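Local coordinates for protein cystathionine gamma-synthase (PDB 6LD9) that probably makes cystathionine in methionine biosynthesis with pyridoxal phosphate as cofactor, and is held here with cystathionine joined to that cofactor, at residues P37-S42 / S60-R65; G81-T86 / G219-A224; V152-P157 / A179-D184; A309-E314 / L371-G376. The protein carries 2 engineered substitutions. All coordinates share one frame; numbering follows the deposited sequence.

Contact 1 (P37-S42 / S60-R65). With E9U ((2~{S})-4-[(2~{R})-2-azanyl-3-oxidanyl-3-oxidanylidene-propyl]sulfanyl-2-[(~{E})-[2-methyl-3-oxidanyl-5-(phosphonooxymethyl)pyridin-4-yl]methylideneamino]butanoic acid), chain H.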
# COMPACT_ATOMS: atom_id res chain seq x y z
N PRO C 37 2.73 -1.41 -12.51
CA PRO C 37 1.87 -2.11 -11.56
C PRO C 37 2.63 -2.78 -10.42
O PRO C 37 3.74 -3.29 -10.62
CB PRO C 37 1.21 -3.19 -12.40
CG PRO C 37 1.09 -2.49 -13.73
CD PRO C 37 2.46 -1.84 -13.89
N ILE C 38 2.05 -2.76 -9.24
CA ILE C 38 2.61 -3.51 -8.09
C ILE C 38 2.16 -4.97 -8.21
O ILE C 38 0.96 -5.22 -8.19
CB ILE C 38 2.12 -2.90 -6.79
CG1 ILE C 38 2.47 -1.42 -6.72
CG2 ILE C 38 2.73 -3.67 -5.64
CD1 ILE C 38 1.81 -0.73 -5.55
N VAL C 39 3.09 -5.89 -8.43
CA VAL C 39 2.78 -7.35 -8.41
C VAL C 39 3.03 -7.93 -7.02
O VAL C 39 4.13 -8.39 -6.73
CB VAL C 39 3.55 -8.05 -9.52
CG1 VAL C 39 3.19 -9.52 -9.61
CG2 VAL C 39 3.21 -7.38 -10.85
N LEU C 40 2.04 -7.84 -6.17
CA LEU C 40 2.11 -8.46 -4.84
C LEU C 40 2.05 -10.00 -4.94
O LEU C 40 2.58 -10.66 -4.00
CB LEU C 40 0.95 -7.94 -3.99
CG LEU C 40 0.93 -6.46 -3.66
CD1 LEU C 40 -0.14 -6.19 -2.61
CD2 LEU C 40 2.26 -5.99 -3.14
N SER C 41 1.56 -10.58 -6.04
CA SER C 41 1.24 -12.03 -6.09
C SER C 41 2.42 -12.87 -5.63
O SER C 41 3.54 -12.69 -6.08
CB SER C 41 0.67 -12.46 -7.40
OG SER C 41 0.14 -13.82 -7.34
N SER C 42 2.14 -13.82 -4.74
CA SER C 42 3.17 -14.75 -4.21
C SER C 42 3.49 -15.76 -5.32
O SER C 42 4.65 -16.23 -5.44
CB SER C 42 2.67 -15.39 -2.92
OG SER C 42 1.47 -16.06 -3.23
N SER C 60 11.56 -16.33 -5.27
CA SER C 60 12.65 -16.61 -6.26
C SER C 60 12.86 -15.44 -7.21
O SER C 60 14.02 -15.26 -7.73
CB SER C 60 12.31 -17.80 -7.09
OG SER C 60 11.95 -18.89 -6.25
N GLY C 61 11.76 -14.79 -7.57
CA GLY C 61 11.75 -13.71 -8.57
C GLY C 61 10.38 -13.10 -8.68
O GLY C 61 9.39 -13.85 -8.68
N ASN C 62 10.32 -11.77 -8.83
CA ASN C 62 9.08 -10.97 -8.90
C ASN C 62 9.34 -9.79 -9.82
O ASN C 62 10.40 -9.19 -9.76
CB ASN C 62 8.72 -10.53 -7.50
CG ASN C 62 7.52 -9.62 -7.52
OD1 ASN C 62 7.74 -8.43 -7.86
ND2 ASN C 62 6.34 -10.16 -7.18
N PRO C 63 8.43 -9.48 -10.76
CA PRO C 63 8.69 -8.50 -11.80
C PRO C 63 8.92 -7.10 -11.22
O PRO C 63 9.72 -6.34 -11.81
CB PRO C 63 7.44 -8.49 -12.71
CG PRO C 63 6.44 -9.31 -12.02
CD PRO C 63 7.14 -10.12 -10.95
N THR C 64 8.15 -6.74 -10.19
CA THR C 64 8.24 -5.39 -9.59
C THR C 64 9.61 -5.23 -8.92
O THR C 64 10.26 -4.22 -9.13
CB THR C 64 7.12 -5.21 -8.58
OG1 THR C 64 5.89 -5.36 -9.29
CG2 THR C 64 7.27 -3.90 -7.86
N ARG C 65 10.00 -6.22 -8.13
CA ARG C 65 11.35 -6.29 -7.54
C ARG C 65 12.40 -6.27 -8.67
O ARG C 65 13.43 -5.61 -8.55
CB ARG C 65 11.48 -7.50 -6.62
CG ARG C 65 12.57 -7.34 -5.57
CD ARG C 65 12.59 -8.38 -4.42
NE ARG C 65 12.75 -9.68 -5.02
CZ ARG C 65 11.94 -10.73 -4.86
NH1 ARG C 65 10.93 -10.78 -4.02
NH2 ARG C 65 12.22 -11.78 -5.60
N1 E9U H . 7.66 -24.70 4.90
C2 E9U H . 6.75 -25.36 4.16
C3 E9U H . 6.37 -24.98 2.78
N E9U H . 5.94 -24.12 0.09
CA E9U H . 5.48 -23.74 -1.24
C E9U H . 4.69 -24.91 -1.82
O E9U H . 3.80 -24.71 -2.72
CB E9U H . 6.72 -23.35 -2.03
CG E9U H . 6.54 -23.17 -3.50
SD E9U H . 7.97 -23.77 -4.39
CE E9U H . 9.27 -22.58 -4.46
CZ E9U H . 10.11 -22.03 -5.63
CH E9U H . 11.51 -22.17 -5.12
NH E9U H . 9.93 -22.35 -7.06
C2A E9U H . 6.05 -26.54 4.80
C4 E9U H . 7.02 -23.80 2.21
C4A E9U H . 6.68 -23.38 0.82
C5 E9U H . 7.98 -23.14 3.10
C5A E9U H . 8.71 -21.92 2.69
C6 E9U H . 8.25 -23.63 4.40
O1P E9U H . 7.79 -19.87 0.39
O2P E9U H . 7.19 -18.44 2.29
O3 E9U H . 5.48 -25.67 2.04
O3P E9U H . 9.58 -19.03 1.99
O4P E9U H . 7.91 -20.74 2.84
OT E9U H . 5.01 -26.09 -1.42
OX1 E9U H . 11.82 -22.03 -3.91
OX2 E9U H . 12.37 -22.42 -5.91
P E9U H . 8.16 -19.47 1.81
O HOH W 1 5.82 -4.08 -11.70
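The carboxamide of N62 meets the 37-42 backbone in its own plane: ND2 donates to V39 O over 2.9 Å, and the N-H...O angle of 164° makes the bond nearly straight. T58 OG1 is a further partner of ND2. At the other end of the amide, N62 OD1 receives R65 N at 3.2 Å, in the carbonyl plane and on a lone pair, with a weak, bent bond from T64 N beside it. The R65 guanidinium has N62 CB 3.9 Å above one face, offset toward the rim, and G61 N at its edge. N62 is thus the N-cap of helix 63-76, and its amide ties the first turn to V39 of the 37-42 loop. T64, in that turn, adds a second tie: OG1 accepts from V39 N at 3.0 Å, again close to straight. With chi1 at -61°, this hydroxyl stands beside its own backbone N and faces V39. A water spans P37 O, to which it donates, and T64 OG1. Between the two polar ties V39 CG2 rests 3.9 Å from P63 CG, the side chains crossing at about a right angle. P37 packs on P37 of the second subunit. At the far end, S60 OG bonds N238 and lies 3.5 Å from CH of the E9U ligand, which is held mostly by the third subunit, including its R372, with Y57 and R59 reaching in from this chain.

Contact 2 (G81-T86 / G219-A224). With E9U ((2~{S})-4-[(2~{R})-2-azanyl-3-oxidanyl-3-oxidanylidene-propyl]sulfanyl-2-[(~{E})-[2-methyl-3-oxidanyl-5-(phosphonooxymethyl)pyridin-4-yl]methylideneamino]butanoic acid), chain G.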
# COMPACT_ATOMS: atom_id res chain seq x y z
N GLY C 81 20.89 -7.17 -10.61
CA GLY C 81 20.75 -6.82 -9.19
C GLY C 81 19.83 -7.76 -8.43
O GLY C 81 18.82 -8.12 -8.94
N VAL C 82 20.11 -8.01 -7.16
CA VAL C 82 19.25 -8.78 -6.24
C VAL C 82 18.85 -7.83 -5.13
O VAL C 82 19.71 -7.15 -4.61
CB VAL C 82 20.04 -9.97 -5.68
CG1 VAL C 82 19.17 -10.70 -4.66
CG2 VAL C 82 20.46 -10.94 -6.77
N ILE C 83 17.57 -7.80 -4.82
CA ILE C 83 16.95 -6.92 -3.80
C ILE C 83 16.56 -7.79 -2.61
O ILE C 83 15.84 -8.81 -2.79
CB ILE C 83 15.70 -6.25 -4.40
CG1 ILE C 83 15.97 -5.60 -5.75
CG2 ILE C 83 15.12 -5.27 -3.41
CD1 ILE C 83 16.97 -4.46 -5.65
N THR C 84 16.98 -7.37 -1.43
CA THR C 84 16.85 -8.06 -0.16
C THR C 84 16.00 -7.22 0.78
O THR C 84 15.71 -6.04 0.47
CB THR C 84 18.22 -8.25 0.50
OG1 THR C 84 18.82 -6.97 0.73
CG2 THR C 84 19.14 -9.10 -0.32
N SER C 85 15.55 -7.84 1.87
CA SER C 85 14.56 -7.26 2.80
C SER C 85 15.27 -6.16 3.55
O SER C 85 14.58 -5.30 4.05
CB SER C 85 14.02 -8.27 3.80
OG SER C 85 15.13 -9.06 4.35
N THR C 86 16.58 -6.27 3.74
CA THR C 86 17.36 -5.21 4.41
C THR C 86 18.76 -5.08 3.78
O THR C 86 19.26 -6.05 3.11
CB THR C 86 17.42 -5.43 5.93
OG1 THR C 86 18.39 -6.45 6.17
CG2 THR C 86 16.13 -5.86 6.62
N GLY C 219 15.51 -1.90 3.13
CA GLY C 219 15.85 -2.68 1.92
C GLY C 219 17.35 -2.76 1.67
O GLY C 219 18.11 -1.89 2.14
N GLY C 220 17.78 -3.74 0.87
CA GLY C 220 19.15 -3.85 0.40
C GLY C 220 19.18 -4.25 -1.05
O GLY C 220 18.15 -4.63 -1.56
N ALA C 221 20.33 -4.09 -1.70
CA ALA C 221 20.56 -4.53 -3.07
C ALA C 221 22.03 -4.95 -3.18
O ALA C 221 22.87 -4.44 -2.47
CB ALA C 221 20.25 -3.41 -3.98
N VAL C 222 22.29 -5.92 -4.01
CA VAL C 222 23.65 -6.33 -4.38
C VAL C 222 23.64 -6.35 -5.90
O VAL C 222 22.76 -6.98 -6.45
CB VAL C 222 24.00 -7.72 -3.87
CG1 VAL C 222 25.46 -7.98 -4.15
CG2 VAL C 222 23.76 -7.85 -2.41
N VAL C 223 24.63 -5.74 -6.51
CA VAL C 223 24.86 -5.82 -7.97
C VAL C 223 26.23 -6.46 -8.18
O VAL C 223 27.16 -6.01 -7.57
CB VAL C 223 24.75 -4.41 -8.59
CG1 VAL C 223 25.18 -4.38 -10.05
CG2 VAL C 223 23.34 -3.88 -8.45
N ALA C 224 26.33 -7.42 -9.06
CA ALA C 224 27.60 -8.09 -9.41
C ALA C 224 28.05 -7.64 -10.80
O ALA C 224 27.15 -7.43 -11.62
CB ALA C 224 27.39 -9.57 -9.40
N1 E9U G . 25.69 -0.39 5.31
C2 E9U G . 25.86 0.88 5.83
C3 E9U G . 24.93 1.46 6.79
N E9U G . 23.07 2.36 8.76
CA E9U G . 22.11 2.99 9.69
C E9U G . 22.79 4.21 10.23
O E9U G . 24.07 4.24 10.24
CB E9U G . 21.72 1.95 10.75
CG E9U G . 21.14 2.50 11.98
SD E9U G . 21.56 1.58 13.43
CE E9U G . 20.51 0.15 13.64
CZ E9U G . 19.95 -0.57 14.90
CH E9U G . 20.61 -1.90 15.02
NH E9U G . 19.71 0.10 16.19
C2A E9U G . 27.02 1.73 5.37
C4 E9U G . 23.81 0.65 7.22
C4A E9U G . 22.87 1.20 8.21
C5 E9U G . 23.70 -0.68 6.58
C5A E9U G . 22.60 -1.62 6.88
C6 E9U G . 24.66 -1.12 5.65
O1P E9U G . 19.73 -0.82 8.03
O2P E9U G . 19.07 -1.29 5.62
O3 E9U G . 25.11 2.66 7.32
O3P E9U G . 19.91 -3.14 7.02
O4P E9U G . 21.43 -1.32 6.11
OT E9U G . 22.08 5.15 10.72
OX1 E9U G . 20.82 -2.45 16.08
OX2 E9U G . 20.90 -2.51 14.00
P E9U G . 19.94 -1.65 6.78
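The antiparallel edge of the seven-stranded sheet in the fold-type I PLP-enzyme fold, leading into the cofactor phosphate site, is formed where G81-T84 pairs with G220-V223. The strand directions differ by 161°. Two hydrogen-bonded pairs carry the ladder: V82 N to V222 O and V222 N to V82 O are both 2.9 Å, while T84 N reaches G220 O at 3.0 Å and G220 N returns to T84 O. On the V82 and V222 face, helices 87-98 and 227-240 cover the valines. On the other face I83 CD1 touches A221 CB at 3.8 Å, against helix 63-76. Beyond the strands, T86 N-caps helix 87-98, its OG1 accepting from G89 N. T86 CB lies 3.6 Å from phosphate oxygen O3P of E9U, a ligand that M88 N also hydrogen-bonds. T86 and S85 both meet G241 of the third subunit through their hydroxyls. The turn from strand to cap is braced by T84: chi1 of 60° sets OG1 between its backbone N and carbonyl carbon, where it donates to T86 O at 2.6 Å and passes 3.2 Å from CA of G220, which has no side chain.

Contact 3 (V152-P157 / A179-D184). With E9U ((2~{S})-4-[(2~{R})-2-azanyl-3-oxidanyl-3-oxidanylidene-propyl]sulfanyl-2-[(~{E})-[2-methyl-3-oxidanyl-5-(phosphonooxymethyl)pyridin-4-yl]methylideneamino]butanoic acid), chain G.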
# COMPACT_ATOMS: atom_id res chain seq x y z
N VAL C 152 37.52 -9.25 0.21
CA VAL C 152 37.72 -7.94 0.87
C VAL C 152 36.46 -7.11 0.68
O VAL C 152 35.97 -6.93 -0.52
CB VAL C 152 38.93 -7.21 0.24
CG1 VAL C 152 39.27 -5.93 0.97
CG2 VAL C 152 40.15 -8.12 0.22
N LEU C 153 36.03 -6.51 1.79
CA LEU C 153 34.97 -5.51 1.85
C LEU C 153 35.56 -4.13 2.14
O LEU C 153 36.30 -3.96 3.12
CB LEU C 153 33.99 -5.90 2.95
CG LEU C 153 32.73 -5.02 3.04
CD1 LEU C 153 31.48 -5.88 3.13
CD2 LEU C 153 32.76 -4.17 4.27
N ILE C 154 35.09 -3.17 1.35
CA ILE C 154 35.38 -1.73 1.45
C ILE C 154 34.08 -0.97 1.73
O ILE C 154 33.10 -1.19 1.02
CB ILE C 154 35.99 -1.31 0.10
CG1 ILE C 154 37.28 -2.06 -0.21
CG2 ILE C 154 36.18 0.19 0.03
CD1 ILE C 154 37.70 -1.94 -1.63
N GLU C 155 34.09 -0.07 2.69
CA GLU C 155 32.98 0.84 2.96
C GLU C 155 33.55 2.25 2.83
O GLU C 155 34.26 2.70 3.76
CB GLU C 155 32.40 0.49 4.32
CG GLU C 155 31.22 1.36 4.68
CD GLU C 155 30.79 1.34 6.15
OE1 GLU C 155 30.80 2.45 6.76
OE2 GLU C 155 30.42 0.20 6.68
N THR C 156 33.37 2.88 1.68
CA THR C 156 33.92 4.24 1.41
C THR C 156 32.80 5.10 0.81
O THR C 156 32.12 4.69 -0.12
CB THR C 156 35.20 4.25 0.55
OG1 THR C 156 35.69 5.59 0.45
CG2 THR C 156 34.96 3.67 -0.83
N PRO C 157 32.61 6.33 1.30
CA PRO C 157 33.20 6.83 2.53
C PRO C 157 32.60 6.11 3.75
O PRO C 157 31.45 5.72 3.71
CB PRO C 157 32.70 8.28 2.66
CG PRO C 157 32.24 8.63 1.28
CD PRO C 157 31.80 7.34 0.63
N ALA C 179 41.73 -12.41 -4.42
CA ALA C 179 40.52 -12.07 -3.64
C ALA C 179 39.46 -11.34 -4.48
O ALA C 179 39.77 -10.38 -5.22
CB ALA C 179 40.95 -11.18 -2.52
N LEU C 180 38.21 -11.70 -4.25
CA LEU C 180 37.03 -10.90 -4.65
C LEU C 180 36.95 -9.65 -3.77
O LEU C 180 37.45 -9.64 -2.63
CB LEU C 180 35.75 -11.75 -4.53
CG LEU C 180 35.77 -13.03 -5.37
CD1 LEU C 180 34.73 -14.03 -4.85
CD2 LEU C 180 35.58 -12.75 -6.86
N THR C 181 36.31 -8.64 -4.34
CA THR C 181 36.06 -7.33 -3.73
C THR C 181 34.57 -7.06 -3.72
O THR C 181 33.92 -7.21 -4.80
CB THR C 181 36.75 -6.21 -4.51
OG1 THR C 181 37.12 -6.70 -5.81
CG2 THR C 181 37.98 -5.76 -3.77
N VAL C 182 34.11 -6.57 -2.58
CA VAL C 182 32.74 -6.04 -2.48
C VAL C 182 32.80 -4.66 -1.85
O VAL C 182 33.59 -4.47 -0.88
CB VAL C 182 31.85 -7.00 -1.67
CG1 VAL C 182 32.35 -7.26 -0.24
CG2 VAL C 182 30.42 -6.47 -1.67
N VAL C 183 32.05 -3.71 -2.41
CA VAL C 183 32.04 -2.31 -1.87
C VAL C 183 30.66 -1.95 -1.37
O VAL C 183 29.73 -2.08 -2.14
CB VAL C 183 32.50 -1.29 -2.93
CG1 VAL C 183 32.57 0.12 -2.35
CG2 VAL C 183 33.84 -1.72 -3.48
N ASP C 184 30.57 -1.51 -0.12
CA ASP C 184 29.34 -0.96 0.47
C ASP C 184 29.27 0.50 0.04
O ASP C 184 30.02 1.29 0.54
CB ASP C 184 29.28 -1.14 2.00
CG ASP C 184 27.94 -0.70 2.60
OD1 ASP C 184 27.20 0.09 1.94
OD2 ASP C 184 27.65 -1.10 3.77
N1 E9U G . 25.69 -0.39 5.31
C2 E9U G . 25.86 0.88 5.83
C3 E9U G . 24.93 1.46 6.79
N E9U G . 23.07 2.36 8.76
CA E9U G . 22.11 2.99 9.69
C E9U G . 22.79 4.21 10.23
O E9U G . 24.07 4.24 10.24
CB E9U G . 21.72 1.95 10.75
CG E9U G . 21.14 2.50 11.98
SD E9U G . 21.56 1.58 13.43
CE E9U G . 20.51 0.15 13.64
CZ E9U G . 19.95 -0.57 14.90
CH E9U G . 20.61 -1.90 15.02
NH E9U G . 19.71 0.10 16.19
C2A E9U G . 27.02 1.73 5.37
C4 E9U G . 23.81 0.65 7.22
C4A E9U G . 22.87 1.20 8.21
C5 E9U G . 23.70 -0.68 6.58
C5A E9U G . 22.60 -1.62 6.88
C6 E9U G . 24.66 -1.12 5.65
O1P E9U G . 19.73 -0.82 8.03
O2P E9U G . 19.07 -1.29 5.62
O3 E9U G . 25.11 2.66 7.32
O3P E9U G . 19.91 -3.14 7.02
O4P E9U G . 21.43 -1.32 6.11
OT E9U G . 22.08 5.15 10.72
OX1 E9U G . 20.82 -2.45 16.08
OX2 E9U G . 20.90 -2.51 14.00
P E9U G . 19.94 -1.65 6.78
O HOH W 2 29.21 -2.17 5.64
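D184 OD2 has two close partners near the C-terminal ends of two inner strands of the sheet: pyridine N1 of E9U lies 2.6 Å from it, and a water donates to it at 2.7 Å. The same water donates to E155 OE2 at 2.9 Å, so it bridges the two carboxylates as a donor to each; their nearest oxygens, E155 OE2 and D184 OD2, are 4.2 Å apart. The two side chains run side by side and point the same way, but their carboxylate planes are turned 66° against each other. D184 CG is anti to the backbone N, chi1 -174°, which carries the carboxylate out toward the pyridine ring, as expected of the aspartate that faces the ring nitrogen in fold-type I PLP enzymes. E155, extended beyond CG, brings CD to 3.9 Å from the ring methyl C2A of E9U. Second-shell bonds hold both: T186 OG1 pairs with D184 OD1, and Y112 N and N159 N with the oxygens of E155. These acids belong to the beta-alpha-beta unit of strand 151-155, helix 167-176 and strand 180-184. The strands are parallel, 22° apart in direction, and are joined by four backbone bonds: V152 N to L180 O, V182 N to V152 O, I154 N to V182 O, and D184 N to I154 O at 2.8 Å. On the face carrying the acids, L153 CD1 meets V182 CG1 at 3.7 Å. On the other, V152 CG2 touches A179 CB and I154 CB meets V183 CG2, while helix 167-176 packs over I154 and T181.

Contact 4 (A309-E314 / L371-G376). With E9U ((2~{S})-4-[(2~{R})-2-azanyl-3-oxidanyl-3-oxidanylidene-propyl]sulfanyl-2-[(~{E})-[2-methyl-3-oxidanyl-5-(phosphonooxymethyl)pyridin-4-yl]methylideneamino]butanoic acid), chain G.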
# COMPACT_ATOMS: atom_id res chain seq x y z
N ALA C 309 26.32 14.26 1.42
CA ALA C 309 25.65 15.08 2.42
C ALA C 309 25.77 14.44 3.79
O ALA C 309 24.94 14.79 4.65
CB ALA C 309 24.21 15.29 2.01
N MET C 310 26.70 13.52 3.97
CA MET C 310 26.98 12.97 5.32
C MET C 310 28.21 13.68 5.88
O MET C 310 29.26 13.76 5.17
CB MET C 310 27.21 11.46 5.29
CG MET C 310 25.99 10.62 4.85
SD MET C 310 24.48 10.97 5.77
CE MET C 310 25.00 10.41 7.39
N MET C 311 28.11 14.14 7.12
CA MET C 311 29.28 14.66 7.81
C MET C 311 29.16 14.36 9.30
O MET C 311 28.08 14.30 9.81
CB MET C 311 29.46 16.16 7.55
CG MET C 311 28.30 17.01 7.94
SD MET C 311 28.67 18.79 7.59
CE MET C 311 28.12 18.83 5.88
N SER C 312 30.29 14.28 10.00
CA SER C 312 30.26 14.29 11.47
C SER C 312 31.21 15.37 11.99
O SER C 312 31.79 16.07 11.22
CB SER C 312 30.49 12.93 12.00
OG SER C 312 31.65 12.47 11.43
N PHE C 313 31.14 15.64 13.27
CA PHE C 313 31.86 16.76 13.90
C PHE C 313 31.85 16.60 15.44
O PHE C 313 31.01 15.82 16.09
CB PHE C 313 31.26 18.08 13.40
CG PHE C 313 29.95 18.43 14.04
CD1 PHE C 313 28.77 17.91 13.54
CD2 PHE C 313 29.91 19.23 15.17
CE1 PHE C 313 27.55 18.20 14.13
CE2 PHE C 313 28.69 19.52 15.76
CZ PHE C 313 27.53 18.96 15.26
N GLU C 314 32.86 17.21 16.03
CA GLU C 314 33.16 17.13 17.48
C GLU C 314 33.09 18.58 17.93
O GLU C 314 33.69 19.43 17.29
CB GLU C 314 34.56 16.55 17.79
CG GLU C 314 34.63 15.07 18.25
CD GLU C 314 35.77 14.20 17.65
OE1 GLU C 314 35.70 12.96 17.79
OE2 GLU C 314 36.76 14.75 17.04
N LEU C 371 29.02 13.76 16.87
CA LEU C 371 27.69 13.96 16.24
C LEU C 371 27.81 13.82 14.71
O LEU C 371 28.79 14.28 14.15
CB LEU C 371 27.22 15.35 16.62
CG LEU C 371 26.97 15.52 18.11
CD1 LEU C 371 26.49 16.93 18.40
CD2 LEU C 371 25.97 14.48 18.58
N ARG C 372 26.85 13.12 14.12
CA ARG C 372 26.74 12.79 12.70
C ARG C 372 25.49 13.48 12.13
O ARG C 372 24.39 13.24 12.62
CB ARG C 372 26.63 11.28 12.56
CG ARG C 372 26.85 10.79 11.15
CD ARG C 372 26.53 9.35 10.92
NE ARG C 372 25.11 9.12 11.02
CZ ARG C 372 24.55 7.92 10.95
NH1 ARG C 372 25.28 6.84 10.77
NH2 ARG C 372 23.24 7.79 11.02
N LEU C 373 25.63 14.27 11.07
CA LEU C 373 24.49 14.89 10.36
C LEU C 373 24.23 14.16 9.08
O LEU C 373 25.18 13.82 8.39
CB LEU C 373 24.83 16.34 10.07
CG LEU C 373 25.21 17.14 11.30
CD1 LEU C 373 25.62 18.50 10.87
CD2 LEU C 373 24.06 17.19 12.29
N SER C 374 22.97 13.83 8.86
CA SER C 374 22.44 13.48 7.54
C SER C 374 21.73 14.75 7.07
O SER C 374 20.66 15.10 7.67
CB SER C 374 21.56 12.26 7.54
OG SER C 374 21.04 11.98 6.22
N ILE C 375 22.25 15.37 6.00
CA ILE C 375 21.66 16.66 5.58
C ILE C 375 20.62 16.39 4.53
O ILE C 375 20.92 15.70 3.56
CB ILE C 375 22.75 17.66 5.23
CG1 ILE C 375 23.39 18.00 6.57
CG2 ILE C 375 22.20 18.92 4.54
CD1 ILE C 375 24.75 18.44 6.48
N GLY C 376 19.41 16.86 4.83
CA GLY C 376 18.21 16.79 3.99
C GLY C 376 18.16 17.87 2.93
O GLY C 376 19.22 18.49 2.65
N1 E9U G . 25.69 -0.39 5.31
C2 E9U G . 25.86 0.88 5.83
C3 E9U G . 24.93 1.46 6.79
N E9U G . 23.07 2.36 8.76
CA E9U G . 22.11 2.99 9.69
C E9U G . 22.79 4.21 10.23
O E9U G . 24.07 4.24 10.24
CB E9U G . 21.72 1.95 10.75
CG E9U G . 21.14 2.50 11.98
SD E9U G . 21.56 1.58 13.43
CE E9U G . 20.51 0.15 13.64
CZ E9U G . 19.95 -0.57 14.90
CH E9U G . 20.61 -1.90 15.02
NH E9U G . 19.71 0.10 16.19
C2A E9U G . 27.02 1.73 5.37
C4 E9U G . 23.81 0.65 7.22
C4A E9U G . 22.87 1.20 8.21
C5 E9U G . 23.70 -0.68 6.58
C5A E9U G . 22.60 -1.62 6.88
C6 E9U G . 24.66 -1.12 5.65
O1P E9U G . 19.73 -0.82 8.03
O2P E9U G . 19.07 -1.29 5.62
O3 E9U G . 25.11 2.66 7.32
O3P E9U G . 19.91 -3.14 7.02
O4P E9U G . 21.43 -1.32 6.11
OT E9U G . 22.08 5.15 10.72
OX1 E9U G . 20.82 -2.45 16.08
OX2 E9U G . 20.90 -2.51 14.00
P E9U G . 19.94 -1.65 6.78
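Backbone bonds define the antiparallel pairing: M311 and L373 bond each other both ways, with L373 N to M311 O at 2.8 Å, F313 and L371 do the same, and I375 N to A309 O carries the ladder past the strand ends. Apolar contacts fill the M311, F313, L371 and L373 face. L371 CB sits over the F313 ring, 4.2 Å from its centroid and 28° off the normal, a CH-pi contact, and L373 CD1 approaches the ring atom F313 CE1 at 3.8 Å. M311 CE touches I375 CD1, and I273 of helix 259-277 lies against both residues. These are neighbouring strands of the second, five-stranded sheet, in the C-terminal part of the chain. The opposite face carries M310, S312, R372 and S374, and from it R372 makes the polar contact to the ligand: NH1 of R372 donates to carboxylate O of E9U at 2.9 Å and R372 NH2 to OT at 2.9 Å, a nearly straight, two-pronged grip made at the edge of the guanidinium. M310 CE lies over one face of that group, 3.9 Å from R372 NE, and bends in because the M310 chain turns at chi2 and chi3.

In the fold
From the N terminus, contact 1 closes a loop with 17 residues between its segments and fastens the N-terminal arm to the start of helix 63-76. That helix leads into strand 80-84, so contact 2 follows in series, and R65 CG packs 3.5 Å from I83 CB where the two touch. Contact 2 spans 132 intervening residues and joins the first sheet strand to 220-224; contact 3, a beta-alpha-beta crossover, nests inside that loop in the same sheet. Contact 4 comes later, enclosing 56 residues in the second sheet. Contacts 2, 3 and 4 converge on one E9U, whereas contact 1 reaches the other E9U, bound largely by the third subunit.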